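Probable DNA endonuclease SmrA (Escherichia coli, PDB 3QD7) binds DNA and cuts it as an endonuclease, the crystallised piece carrying the Smr domain of this stand-alone small MutS-related protein. Local coordinates at residues 8-12 with 102-107; 15-20 with 89-95; 35-39 with 111-115; 47-52 with 63-67; 71-77 with 128-132. One frame throughout, in Å; residues are numbered along the deposited sequence.

Contact 1 (8-12 with 102-107); sequences NFLTT and RWLTEF
Four hydrogen bonds tie loop 8-12, turned at Phe-9 and extended from Leu-10 to Thr-12, to the C-terminal end of helix 92-105 and beyond, all through Thr-11. Its backbone N gives to Glu-106 OE1 (3.3 Å) and its OG1 (chi1 p) to Glu-106 OE2 (2.7 Å), so both carboxylate oxygens are used. Its O accepts from Trp-103 NE1 at 2.9 Å and, weakly, from Arg-102 NH1 at 3.3 Å; the guanidinium also reaches Asp-16 in a salt bridge. Within the loop, Leu-10 N donates to Asn-8 OD1 (3.1 Å), an Asx turn bending the chain at Phe-9. The segment before the first strand thereby crosses the end of a helix of the Smr alpha/beta fold, with Leu-10 and Trp-103 CA atoms 5.6 Å apart. Leu-10 (m,t) sets CB over the Trp-103 five-membered ring, 3.9 Å from its centroid, a CH-pi contact, and CD2 3.8 Å from Phe-107 CE2. Phe-9 (chi1 p) turns its edge to the Phe-107 face, centroids 5.2 Å apart, planes at 68°.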
# COMPACT_ATOMS: atom_id res chain seq x y z
N ASN A 8 -11.55 3.94 11.35
CA ASN A 8 -10.87 4.10 10.07
C ASN A 8 -10.47 5.54 9.82
O ASN A 8 -11.26 6.34 9.33
CB ASN A 8 -11.72 3.56 8.90
CG ASN A 8 -10.89 3.35 7.62
OD1 ASN A 8 -9.94 4.08 7.36
ND2 ASN A 8 -11.26 2.34 6.82
N PHE A 9 -9.22 5.84 10.13
CA PHE A 9 -8.68 7.20 10.02
C PHE A 9 -8.17 7.57 8.63
O PHE A 9 -7.73 8.70 8.41
CB PHE A 9 -7.56 7.42 11.06
CG PHE A 9 -6.52 6.32 11.09
CD1 PHE A 9 -6.46 5.46 12.18
CD2 PHE A 9 -5.59 6.17 10.03
CE1 PHE A 9 -5.50 4.44 12.23
CE2 PHE A 9 -4.62 5.15 10.07
CZ PHE A 9 -4.58 4.27 11.17
N LEU A 10 -8.22 6.63 7.69
CA LEU A 10 -7.81 6.92 6.31
C LEU A 10 -8.66 8.05 5.68
O LEU A 10 -9.89 8.04 5.77
CB LEU A 10 -7.87 5.64 5.46
CG LEU A 10 -7.03 4.46 6.00
CD1 LEU A 10 -6.92 3.36 5.01
CD2 LEU A 10 -5.61 4.92 6.38
N THR A 11 -7.99 9.01 5.05
CA THR A 11 -8.67 10.23 4.61
C THR A 11 -8.87 10.24 3.10
O THR A 11 -8.10 9.63 2.35
CB THR A 11 -7.91 11.54 5.04
OG1 THR A 11 -6.63 11.59 4.39
CG2 THR A 11 -7.73 11.64 6.58
N THR A 12 -9.92 10.93 2.66
CA THR A 12 -10.16 11.12 1.25
C THR A 12 -10.17 12.62 1.01
O THR A 12 -10.04 13.41 1.95
CB THR A 12 -11.49 10.51 0.79
OG1 THR A 12 -12.56 11.13 1.51
CG2 THR A 12 -11.54 9.02 1.06
N ARG A 102 -1.35 7.64 -0.24
CA ARG A 102 -1.63 8.48 0.90
C ARG A 102 -1.94 7.64 2.14
O ARG A 102 -1.41 7.90 3.21
CB ARG A 102 -2.83 9.38 0.60
CG ARG A 102 -3.43 10.01 1.84
CD ARG A 102 -4.78 10.58 1.54
NE ARG A 102 -4.64 11.85 0.82
CZ ARG A 102 -5.63 12.71 0.66
NH1 ARG A 102 -6.84 12.44 1.16
NH2 ARG A 102 -5.42 13.84 -0.00
N TRP A 103 -2.83 6.66 1.99
CA TRP A 103 -3.29 5.87 3.15
C TRP A 103 -2.16 5.19 3.91
O TRP A 103 -2.19 5.13 5.14
CB TRP A 103 -4.33 4.84 2.73
CG TRP A 103 -5.59 5.45 2.18
CD1 TRP A 103 -6.07 6.71 2.41
CD2 TRP A 103 -6.53 4.81 1.32
NE1 TRP A 103 -7.26 6.89 1.73
CE2 TRP A 103 -7.56 5.74 1.06
CE3 TRP A 103 -6.62 3.54 0.77
CZ2 TRP A 103 -8.66 5.43 0.26
CZ3 TRP A 103 -7.70 3.23 -0.02
CH2 TRP A 103 -8.71 4.17 -0.29
N LEU A 104 -1.15 4.70 3.18
CA LEU A 104 -0.07 3.99 3.82
C LEU A 104 0.75 4.91 4.70
O LEU A 104 1.22 4.49 5.74
CB LEU A 104 0.83 3.25 2.82
CG LEU A 104 0.17 2.10 2.06
CD1 LEU A 104 1.10 1.55 0.95
CD2 LEU A 104 -0.29 1.00 3.01
N THR A 105 0.91 6.18 4.29
CA THR A 105 1.68 7.14 5.11
C THR A 105 0.94 7.50 6.41
O THR A 105 1.55 8.01 7.36
CB THR A 105 2.02 8.44 4.37
OG1 THR A 105 0.82 9.20 4.17
CG2 THR A 105 2.70 8.17 3.00
N GLU A 106 -0.36 7.22 6.47
CA GLU A 106 -1.19 7.56 7.65
C GLU A 106 -1.11 6.55 8.81
O GLU A 106 -1.55 6.84 9.95
CB GLU A 106 -2.63 7.80 7.22
CG GLU A 106 -2.74 9.09 6.46
CD GLU A 106 -4.10 9.33 5.87
OE1 GLU A 106 -4.83 8.39 5.59
OE2 GLU A 106 -4.43 10.50 5.62
N PHE A 107 -0.57 5.37 8.53
CA PHE A 107 -0.27 4.40 9.55
C PHE A 107 1.09 4.71 10.19
O PHE A 107 2.13 4.77 9.51
CB PHE A 107 -0.24 2.98 8.95
CG PHE A 107 -1.60 2.47 8.52
CD1 PHE A 107 -2.50 1.95 9.45
CD2 PHE A 107 -1.98 2.50 7.17
CE1 PHE A 107 -3.75 1.48 9.07
CE2 PHE A 107 -3.23 2.02 6.78
CZ PHE A 107 -4.12 1.51 7.72

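Contact 2 (15-20 with 89-95); sequences LDIIPL and DKSHANI
Segment 15-20, extended from Leu-15 to Pro-19 and turning at Leu-20, runs past the N-terminal end of helix 92-105 in the Smr alpha/beta fold, Ser-91 being the N-cap and Ile-95 N bonded to Ser-91 O at 3.0 Å. Two CA pairs set the register: Ile-17 with Ile-95 at 6.6 Å and Pro-19 with Asp-89 at 5.4 Å. Leu-15 (t,p) places CD2 3.9 Å from Ile-95 CG2. Ile-17 (m,t) points at the helix: its CD1 lies 4.0 Å from Ile-95 CD1 and 3.4 Å from Lys-90 CE, the lysine methylenes serving as apolar cover, while its CG2 is 3.4 Å from Asp-89 O. Ile-18 brings its carbonyl close to the Asn-94 side chain, and its N is bonded to Ser-98 OG. Pro-19 (phi/psi -58/150), its phi held by the ring, suits this extended backbone and sets CA 3.8 Å from Asp-89 OD1. Leu-20 (m,t) puts CG 3.5 Å from Asp-89 OD1, and that oxygen accepts a hydrogen bond from Leu-20 N at 3.2 Å (N-H...O angle 161°).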
# COMPACT_ATOMS: atom_id res chain seq x y z
N LEU A 15 -7.43 14.54 -3.12
CA LEU A 15 -6.55 13.51 -3.63
C LEU A 15 -5.49 14.18 -4.48
O LEU A 15 -5.80 14.99 -5.36
CB LEU A 15 -7.30 12.45 -4.46
CG LEU A 15 -6.40 11.31 -4.99
CD1 LEU A 15 -5.59 10.67 -3.87
CD2 LEU A 15 -7.21 10.27 -5.73
N ASP A 16 -4.25 13.89 -4.12
CA ASP A 16 -3.08 14.24 -4.89
C ASP A 16 -2.81 13.07 -5.87
O ASP A 16 -2.19 12.07 -5.50
CB ASP A 16 -1.88 14.53 -3.96
CG ASP A 16 -2.01 13.87 -2.55
OD1 ASP A 16 -3.15 13.68 -2.02
OD2 ASP A 16 -0.96 13.55 -1.93
N ILE A 17 -3.30 13.22 -7.11
CA ILE A 17 -3.21 12.16 -8.12
C ILE A 17 -1.78 12.00 -8.56
O ILE A 17 -1.11 12.98 -8.88
CB ILE A 17 -4.14 12.43 -9.32
CG1 ILE A 17 -5.59 12.37 -8.84
CG2 ILE A 17 -3.92 11.41 -10.44
CD1 ILE A 17 -6.60 13.01 -9.80
N ILE A 18 -1.30 10.75 -8.54
CA ILE A 18 0.08 10.48 -8.95
C ILE A 18 0.16 10.16 -10.45
O ILE A 18 -0.53 9.25 -10.95
CB ILE A 18 0.75 9.38 -8.08
CG1 ILE A 18 0.65 9.74 -6.60
CG2 ILE A 18 2.25 9.18 -8.47
CD1 ILE A 18 0.81 8.55 -5.73
N PRO A 19 0.99 10.93 -11.18
CA PRO A 19 1.14 10.68 -12.61
C PRO A 19 1.63 9.27 -12.87
O PRO A 19 2.34 8.71 -12.03
CB PRO A 19 2.20 11.71 -13.03
CG PRO A 19 1.97 12.85 -12.06
CD PRO A 19 1.61 12.19 -10.76
N LEU A 20 1.25 8.68 -14.01
CA LEU A 20 1.65 7.31 -14.33
C LEU A 20 3.17 7.18 -14.45
O LEU A 20 3.74 6.10 -14.23
CB LEU A 20 0.98 6.83 -15.62
CG LEU A 20 -0.55 6.71 -15.71
CD1 LEU A 20 -0.92 6.20 -17.11
CD2 LEU A 20 -1.15 5.82 -14.61
N ASP A 89 -3.79 8.95 -16.11
CA ASP A 89 -3.72 9.49 -14.73
C ASP A 89 -5.06 9.40 -14.00
O ASP A 89 -5.11 9.30 -12.78
CB ASP A 89 -3.24 10.96 -14.69
CG ASP A 89 -1.79 11.17 -15.16
OD1 ASP A 89 -1.10 10.21 -15.60
OD2 ASP A 89 -1.32 12.33 -15.10
N LYS A 90 -6.16 9.46 -14.73
CA LYS A 90 -7.47 9.48 -14.09
C LYS A 90 -8.23 8.17 -14.19
O LYS A 90 -9.42 8.11 -13.87
CB LYS A 90 -8.34 10.64 -14.58
CG LYS A 90 -7.72 12.00 -14.31
CD LYS A 90 -8.42 12.74 -13.22
CE LYS A 90 -7.67 14.02 -12.91
NZ LYS A 90 -8.33 15.17 -13.55
N SER A 91 -7.54 7.10 -14.61
CA SER A 91 -8.17 5.78 -14.63
C SER A 91 -8.35 5.28 -13.20
O SER A 91 -7.70 5.77 -12.27
CB SER A 91 -7.33 4.81 -15.45
OG SER A 91 -6.10 4.60 -14.80
N HIS A 92 -9.24 4.30 -13.02
CA HIS A 92 -9.63 3.87 -11.69
C HIS A 92 -8.44 3.31 -10.92
O HIS A 92 -8.26 3.61 -9.74
CB HIS A 92 -10.75 2.83 -11.77
CG HIS A 92 -11.17 2.30 -10.43
ND1 HIS A 92 -11.95 3.03 -9.55
CD2 HIS A 92 -10.92 1.13 -9.82
CE1 HIS A 92 -12.16 2.32 -8.46
NE2 HIS A 92 -11.54 1.16 -8.60
N ALA A 93 -7.64 2.50 -11.61
CA ALA A 93 -6.42 1.90 -11.05
C ALA A 93 -5.44 2.95 -10.51
O ALA A 93 -4.88 2.77 -9.42
CB ALA A 93 -5.74 1.02 -12.10
N ASN A 94 -5.23 4.02 -11.26
CA ASN A 94 -4.36 5.10 -10.79
C ASN A 94 -4.96 5.93 -9.64
O ASN A 94 -4.23 6.44 -8.79
CB ASN A 94 -3.95 6.05 -11.94
CG ASN A 94 -2.76 6.90 -11.55
OD1 ASN A 94 -2.81 8.15 -11.52
ND2 ASN A 94 -1.67 6.23 -11.20
N ILE A 95 -6.28 6.08 -9.64
CA ILE A 95 -6.96 6.74 -8.52
C ILE A 95 -6.80 5.89 -7.25
O ILE A 95 -6.43 6.41 -6.19
CB ILE A 95 -8.47 6.99 -8.81
CG1 ILE A 95 -8.68 7.97 -9.98
CG2 ILE A 95 -9.17 7.50 -7.57
CD1 ILE A 95 -7.88 9.25 -9.89

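Contact 3 (35-39 with 111-115); sequences VLDKL and QAYCT
Leu-39 (m,t) lays its CD1 over strand 110-115, 4.0 Å from Ala-112 CB and 3.8 Å from Cys-114 SG. This is a short helix, 37-40, packed on one face of the mixed sheet of the alpha/beta/alpha fold; Tyr-113 between those two residues points the opposite way and meets helix 92-105. Residues 35-39 are helix or turn, Leu-39 N donating to Leu-36 O at 3.0 Å; 111-115 is strand, with a classic beta bulge at Gln-111 (phi/psi -90/-38) and Ala-112 opposite Ala-129, so these two consecutive side chains face the same way. CA distances are 7.9 Å for Val-35 and Gln-111, 7.4 Å for Leu-36 and Ala-112, and 7.3 Å for Leu-39 and Tyr-113. Such spacing takes one layer of side chains, and the small methyl of Ala-112 lets both leucines settle on it: Leu-36 (m,m) reaches it with CD1 at 3.7 Å. No hydrogen bond joins the segments. Lys-38 (t,t,p,t) stretches to Leu-130 O and Arg-77 O, its charge bound to carbonyls at the C-terminal end of strand 125-130 and just before strand 78-82. Val-35 (chi1 t) puts CG1 3.6 Å from Gln-111 NE2.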
# COMPACT_ATOMS: atom_id res chain seq x y z
N VAL A 35 16.27 -1.71 6.67
CA VAL A 35 14.81 -1.72 6.44
C VAL A 35 14.38 -1.86 4.97
O VAL A 35 13.44 -2.58 4.64
CB VAL A 35 14.10 -0.50 7.15
CG1 VAL A 35 12.59 -0.46 6.82
CG2 VAL A 35 14.31 -0.57 8.68
N LEU A 36 15.12 -1.20 4.08
CA LEU A 36 14.76 -1.09 2.69
C LEU A 36 14.99 -2.37 1.87
O LEU A 36 14.28 -2.63 0.88
CB LEU A 36 15.44 0.14 2.10
CG LEU A 36 14.92 1.47 2.71
CD1 LEU A 36 13.40 1.56 2.58
CD2 LEU A 36 15.35 1.72 4.18
N ASP A 37 15.98 -3.16 2.28
CA ASP A 37 16.21 -4.49 1.71
C ASP A 37 15.06 -5.42 2.05
O ASP A 37 14.79 -6.38 1.32
CB ASP A 37 17.53 -5.08 2.22
CG ASP A 37 18.58 -5.20 1.12
OD1 ASP A 37 18.64 -4.31 0.23
OD2 ASP A 37 19.34 -6.19 1.14
N LYS A 38 14.39 -5.13 3.16
CA LYS A 38 13.15 -5.80 3.54
C LYS A 38 12.11 -5.69 2.43
O LYS A 38 11.31 -6.60 2.24
CB LYS A 38 12.62 -5.18 4.84
CG LYS A 38 11.68 -6.04 5.64
CD LYS A 38 11.45 -5.47 7.02
CE LYS A 38 10.42 -4.37 7.00
NZ LYS A 38 9.73 -4.19 8.30
N LEU A 39 12.13 -4.58 1.69
CA LEU A 39 11.19 -4.35 0.61
C LEU A 39 11.50 -5.21 -0.59
O LEU A 39 10.59 -5.76 -1.22
CB LEU A 39 11.18 -2.88 0.16
CG LEU A 39 10.57 -1.79 1.05
CD1 LEU A 39 10.73 -0.41 0.42
CD2 LEU A 39 9.11 -2.09 1.28
N GLN A 111 6.74 1.82 7.50
CA GLN A 111 8.10 2.40 7.43
C GLN A 111 8.44 2.93 6.03
O GLN A 111 9.13 3.93 5.89
CB GLN A 111 9.17 1.37 7.83
CG GLN A 111 9.00 0.75 9.22
CD GLN A 111 9.73 -0.58 9.36
OE1 GLN A 111 10.52 -0.78 10.30
NE2 GLN A 111 9.48 -1.48 8.43
N ALA A 112 7.99 2.21 5.00
CA ALA A 112 8.34 2.52 3.64
C ALA A 112 7.42 1.77 2.70
O ALA A 112 6.80 0.79 3.08
CB ALA A 112 9.83 2.11 3.38
N TYR A 113 7.37 2.21 1.45
CA TYR A 113 6.81 1.43 0.37
C TYR A 113 7.51 1.78 -0.94
O TYR A 113 8.22 2.81 -1.03
CB TYR A 113 5.27 1.55 0.26
CG TYR A 113 4.71 2.95 0.05
CD1 TYR A 113 4.80 3.58 -1.17
CD2 TYR A 113 4.06 3.63 1.09
CE1 TYR A 113 4.29 4.84 -1.36
CE2 TYR A 113 3.52 4.91 0.88
CZ TYR A 113 3.65 5.50 -0.33
OH TYR A 113 3.14 6.75 -0.55
N CYS A 114 7.33 0.92 -1.94
CA CYS A 114 7.85 1.17 -3.29
C CYS A 114 7.15 0.26 -4.31
O CYS A 114 6.55 -0.74 -3.95
CB CYS A 114 9.35 0.97 -3.35
SG CYS A 114 9.82 -0.77 -3.21
N THR A 115 7.26 0.62 -5.59
CA THR A 115 6.64 -0.16 -6.66
C THR A 115 7.22 -1.59 -6.61
O THR A 115 8.40 -1.76 -6.32
CB THR A 115 6.81 0.58 -8.02
OG1 THR A 115 6.18 1.87 -7.94
CG2 THR A 115 6.14 -0.16 -9.13

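Contact 4 (47-52 with 63-67); sequences QASLNL and MVFSF
Helix 63-67 runs nearly antiparallel to strand 49-51, the axes at 162° and 9.8 Å apart at closest approach, and they meet without a hydrogen bond. Nearest CA pairs are Leu-52 with Met-63 (8.0 Å) and Leu-50 with Phe-67 (7.1 Å). Met-63 (m,t,p) points toward the strand; its flexible thioether curls so that CE lies 3.7 Å from Asn-51 O and 4.2 Å from Leu-52 CD1, while its CB is 4.3 Å from Leu-50 CD1. Val-64 (chi1 t) sets CG2 against both leucines, 3.8 Å from Leu-50 CD2 and 3.9 Å from Leu-52 CD2. One turn on, Phe-67 N bonds to Met-63 O at 2.7 Å. The Phe-67 ring (chi1 t) lies flat under Leu-50 (t,p): Leu-50 CB stands 3.6 Å from the ring centroid, 8° off the normal, a CH-pi contact. The ring's CZ also approaches Ala-48 C at 3.7 Å. Strand 49-51 bonds to parallel strand 78-82, making this the first strand-helix interface of a beta-alpha-beta crossover.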
# COMPACT_ATOMS: atom_id res chain seq x y z
N GLN A 47 -1.03 -14.68 1.80
CA GLN A 47 -1.77 -14.07 2.89
C GLN A 47 -1.20 -12.70 3.28
O GLN A 47 -1.78 -11.97 4.08
CB GLN A 47 -1.88 -15.04 4.10
CG GLN A 47 -0.61 -15.30 4.89
CD GLN A 47 0.30 -16.38 4.28
OE1 GLN A 47 1.46 -16.51 4.68
NE2 GLN A 47 -0.22 -17.16 3.31
N ALA A 48 -0.05 -12.37 2.70
CA ALA A 48 0.61 -11.08 2.93
C ALA A 48 0.28 -10.16 1.81
O ALA A 48 0.96 -9.17 1.63
CB ALA A 48 2.11 -11.25 2.98
N SER A 49 -0.74 -10.49 1.01
CA SER A 49 -1.06 -9.64 -0.11
C SER A 49 -2.54 -9.25 -0.14
O SER A 49 -3.38 -9.97 0.36
CB SER A 49 -0.59 -10.27 -1.43
OG SER A 49 -1.47 -11.29 -1.86
N LEU A 50 -2.83 -8.06 -0.66
CA LEU A 50 -4.16 -7.52 -0.66
C LEU A 50 -4.55 -7.17 -2.10
O LEU A 50 -3.93 -6.32 -2.72
CB LEU A 50 -4.21 -6.27 0.24
CG LEU A 50 -5.53 -5.49 0.25
CD1 LEU A 50 -6.63 -6.31 0.97
CD2 LEU A 50 -5.36 -4.12 0.89
N ASN A 51 -5.60 -7.80 -2.60
CA ASN A 51 -6.07 -7.61 -3.96
C ASN A 51 -7.26 -6.63 -4.09
O ASN A 51 -8.40 -6.94 -3.72
CB ASN A 51 -6.37 -9.01 -4.57
CG ASN A 51 -6.93 -8.95 -5.98
OD1 ASN A 51 -7.26 -9.98 -6.56
ND2 ASN A 51 -7.02 -7.77 -6.54
N LEU A 52 -6.97 -5.44 -4.65
CA LEU A 52 -7.92 -4.32 -4.74
C LEU A 52 -8.50 -4.14 -6.14
O LEU A 52 -9.20 -3.14 -6.42
CB LEU A 52 -7.20 -3.03 -4.39
CG LEU A 52 -7.24 -2.44 -2.99
CD1 LEU A 52 -7.51 -3.47 -1.95
CD2 LEU A 52 -5.98 -1.62 -2.70
N MET A 63 -10.88 -2.04 3.06
CA MET A 63 -10.00 -3.21 2.93
C MET A 63 -8.54 -2.92 3.36
O MET A 63 -7.93 -3.70 4.07
CB MET A 63 -10.02 -3.72 1.48
CG MET A 63 -11.37 -4.29 1.04
SD MET A 63 -11.48 -4.50 -0.75
CE MET A 63 -10.64 -6.07 -0.94
N VAL A 64 -8.01 -1.79 2.93
CA VAL A 64 -6.62 -1.43 3.26
C VAL A 64 -6.49 -1.27 4.79
O VAL A 64 -5.56 -1.78 5.41
CB VAL A 64 -6.19 -0.12 2.48
CG1 VAL A 64 -4.88 0.47 3.01
CG2 VAL A 64 -6.12 -0.41 0.96
N PHE A 65 -7.43 -0.55 5.37
CA PHE A 65 -7.43 -0.33 6.80
C PHE A 65 -7.50 -1.65 7.54
O PHE A 65 -6.66 -1.95 8.38
CB PHE A 65 -8.60 0.56 7.19
CG PHE A 65 -8.69 0.83 8.65
CD1 PHE A 65 -9.72 0.27 9.41
CD2 PHE A 65 -7.77 1.67 9.27
CE1 PHE A 65 -9.83 0.53 10.78
CE2 PHE A 65 -7.88 1.94 10.65
CZ PHE A 65 -8.90 1.36 11.39
N SER A 66 -8.49 -2.47 7.18
CA SER A 66 -8.67 -3.76 7.82
C SER A 66 -7.46 -4.70 7.58
O SER A 66 -7.02 -5.41 8.49
CB SER A 66 -9.96 -4.38 7.28
OG SER A 66 -10.24 -5.59 7.95
N PHE A 67 -6.94 -4.70 6.35
CA PHE A 67 -5.80 -5.56 5.99
C PHE A 67 -4.54 -5.16 6.76
O PHE A 67 -3.84 -6.01 7.32
CB PHE A 67 -5.55 -5.49 4.48
CG PHE A 67 -4.31 -6.24 4.02
CD1 PHE A 67 -4.31 -7.64 3.94
CD2 PHE A 67 -3.16 -5.53 3.64
CE1 PHE A 67 -3.16 -8.34 3.49
CE2 PHE A 67 -2.02 -6.21 3.19
CZ PHE A 67 -2.02 -7.62 3.12

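Contact 5 (71-77 with 128-132); sequences ALADGLR and VALRK
The strongest link is backbone to backbone: Leu-130 N donates to Arg-77 O at 2.8 Å with an angle of 168°, where the CA atoms of these residues come within 4.7 Å. Lys-132 NZ adds a bond to Gly-75 O at 3.1 Å, reaching back to the turn that follows helix 57-73. That turn is a Schellman motif: Leu-76 N bonds to Ala-71 O (2.9 Å) and Gly-75 N to Leu-72 O (3.0 Å), with Gly-75 at phi/psi 69/29, a conformation easiest for a residue without a side chain. Leu-76 then adopts an extended backbone (-75/134), its O 3.4 Å from Leu-130 CB. Farther out, Arg-77 (chi1 m, chi2 t) and Lys-132 lie alongside through their methylenes, Arg-77 CG to Lys-132 CD being 3.7 Å. On the inner side Leu-130 (chi1 -95°, chi2 26°, both between wells) points at the helix end. Its CD2 is 3.9 Å from Ala-71 CB, whose small size lets it come close, and its CG is 3.8 Å from CD2 of Leu-72 (m,t). Just beyond Arg-77, strand 78-82 pairs antiparallel with strand 125-130, so the contact closes the helix-to-strand turn of a beta-alpha-beta unit against the neighbouring strand.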
# COMPACT_ATOMS: atom_id res chain seq x y z
N ALA A 71 -2.55 -7.49 9.33
CA ALA A 71 -1.12 -7.80 9.07
C ALA A 71 -0.27 -7.45 10.31
O ALA A 71 0.58 -8.21 10.73
CB ALA A 71 -0.63 -7.04 7.85
N LEU A 72 -0.56 -6.31 10.93
CA LEU A 72 0.18 -5.88 12.12
C LEU A 72 -0.11 -6.84 13.27
O LEU A 72 0.81 -7.35 13.93
CB LEU A 72 -0.19 -4.44 12.48
CG LEU A 72 0.30 -3.41 11.47
CD1 LEU A 72 -0.37 -2.02 11.64
CD2 LEU A 72 1.87 -3.29 11.46
N ALA A 73 -1.39 -7.15 13.46
CA ALA A 73 -1.74 -8.09 14.51
C ALA A 73 -1.05 -9.44 14.33
O ALA A 73 -0.72 -10.08 15.32
CB ALA A 73 -3.26 -8.25 14.63
N ASP A 74 -0.79 -9.85 13.08
CA ASP A 74 -0.15 -11.18 12.83
C ASP A 74 1.37 -11.14 12.78
O ASP A 74 2.01 -12.15 12.48
CB ASP A 74 -0.71 -11.86 11.56
CG ASP A 74 -2.20 -12.20 11.69
OD1 ASP A 74 -2.65 -12.48 12.83
OD2 ASP A 74 -2.92 -12.18 10.66
N GLY A 75 1.96 -9.98 13.06
CA GLY A 75 3.42 -9.79 12.99
C GLY A 75 4.03 -9.82 11.59
O GLY A 75 5.20 -10.19 11.44
N LEU A 76 3.27 -9.41 10.57
CA LEU A 76 3.83 -9.33 9.20
C LEU A 76 4.74 -8.12 9.06
O LEU A 76 4.38 -7.03 9.48
CB LEU A 76 2.71 -9.27 8.15
CG LEU A 76 2.06 -10.58 7.67
CD1 LEU A 76 1.50 -11.38 8.80
CD2 LEU A 76 0.98 -10.31 6.66
N ARG A 77 5.90 -8.32 8.47
CA ARG A 77 6.91 -7.28 8.35
C ARG A 77 6.87 -6.62 6.98
O ARG A 77 7.39 -5.53 6.80
CB ARG A 77 8.29 -7.84 8.66
CG ARG A 77 8.41 -8.29 10.12
CD ARG A 77 9.71 -9.00 10.36
NE ARG A 77 10.82 -8.05 10.37
CZ ARG A 77 12.08 -8.39 10.14
NH1 ARG A 77 13.03 -7.47 10.21
NH2 ARG A 77 12.40 -9.65 9.85
N VAL A 128 5.19 -3.04 0.84
CA VAL A 128 5.07 -2.16 1.98
C VAL A 128 5.90 -2.75 3.14
O VAL A 128 5.76 -3.94 3.46
CB VAL A 128 3.57 -1.98 2.40
CG1 VAL A 128 3.41 -0.97 3.55
CG2 VAL A 128 2.68 -1.63 1.22
N ALA A 129 6.74 -1.92 3.75
CA ALA A 129 7.48 -2.34 4.94
C ALA A 129 6.70 -1.96 6.20
O ALA A 129 6.29 -0.81 6.36
CB ALA A 129 8.90 -1.75 4.97
N LEU A 130 6.53 -2.93 7.08
CA LEU A 130 5.76 -2.75 8.30
C LEU A 130 6.68 -2.93 9.52
O LEU A 130 7.48 -3.86 9.56
CB LEU A 130 4.62 -3.79 8.35
CG LEU A 130 3.19 -3.50 7.87
CD1 LEU A 130 3.03 -2.45 6.83
CD2 LEU A 130 2.53 -4.74 7.40
N ARG A 131 6.57 -2.03 10.49
CA ARG A 131 7.31 -2.12 11.77
C ARG A 131 6.80 -3.34 12.56
O ARG A 131 5.60 -3.57 12.65
CB ARG A 131 7.09 -0.84 12.57
CG ARG A 131 7.88 -0.68 13.84
CD ARG A 131 7.06 0.19 14.81
NE ARG A 131 7.38 1.60 14.67
CZ ARG A 131 6.56 2.62 14.89
NH1 ARG A 131 5.29 2.45 15.25
NH2 ARG A 131 7.03 3.85 14.72
N LYS A 132 7.72 -4.14 13.08
CA LYS A 132 7.35 -5.35 13.81
C LYS A 132 6.95 -5.03 15.27
O LYS A 132 7.80 -4.71 16.11
CB LYS A 132 8.50 -6.36 13.77
CG LYS A 132 8.25 -7.64 14.55
CD LYS A 132 7.47 -8.64 13.73
CE LYS A 132 7.40 -9.96 14.46
NZ LYS A 132 7.39 -11.09 13.47

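How the contacts relate
Contacts 3, 4 and 5 all reach the mixed sheet. Contacts 3 and 5, centres 12 Å apart, join through the backbone of adjacent strands 110-115 and 125-130, with Ala-112 O to Ala-129 N at 2.8 Å; contacts 4 and 5, also 12 Å apart, share helix 57-73 and touch where Ala-48 CA meets Leu-76 CD2 at 3.8 Å. Contacts 1 and 2 fasten the N-terminal segment to opposite ends of helix 92-105, their centres 16 Å apart, and the salt bridge between Arg-102 NH2 and Asp-16 OD1 (3.0 Å) connects them. Contact 1 meets contact 4 through Phe-9 CE1 and Phe-65 CE2 at 3.8 Å, whereas contacts 2 and 5 lie about 27 Å apart, centre to centre.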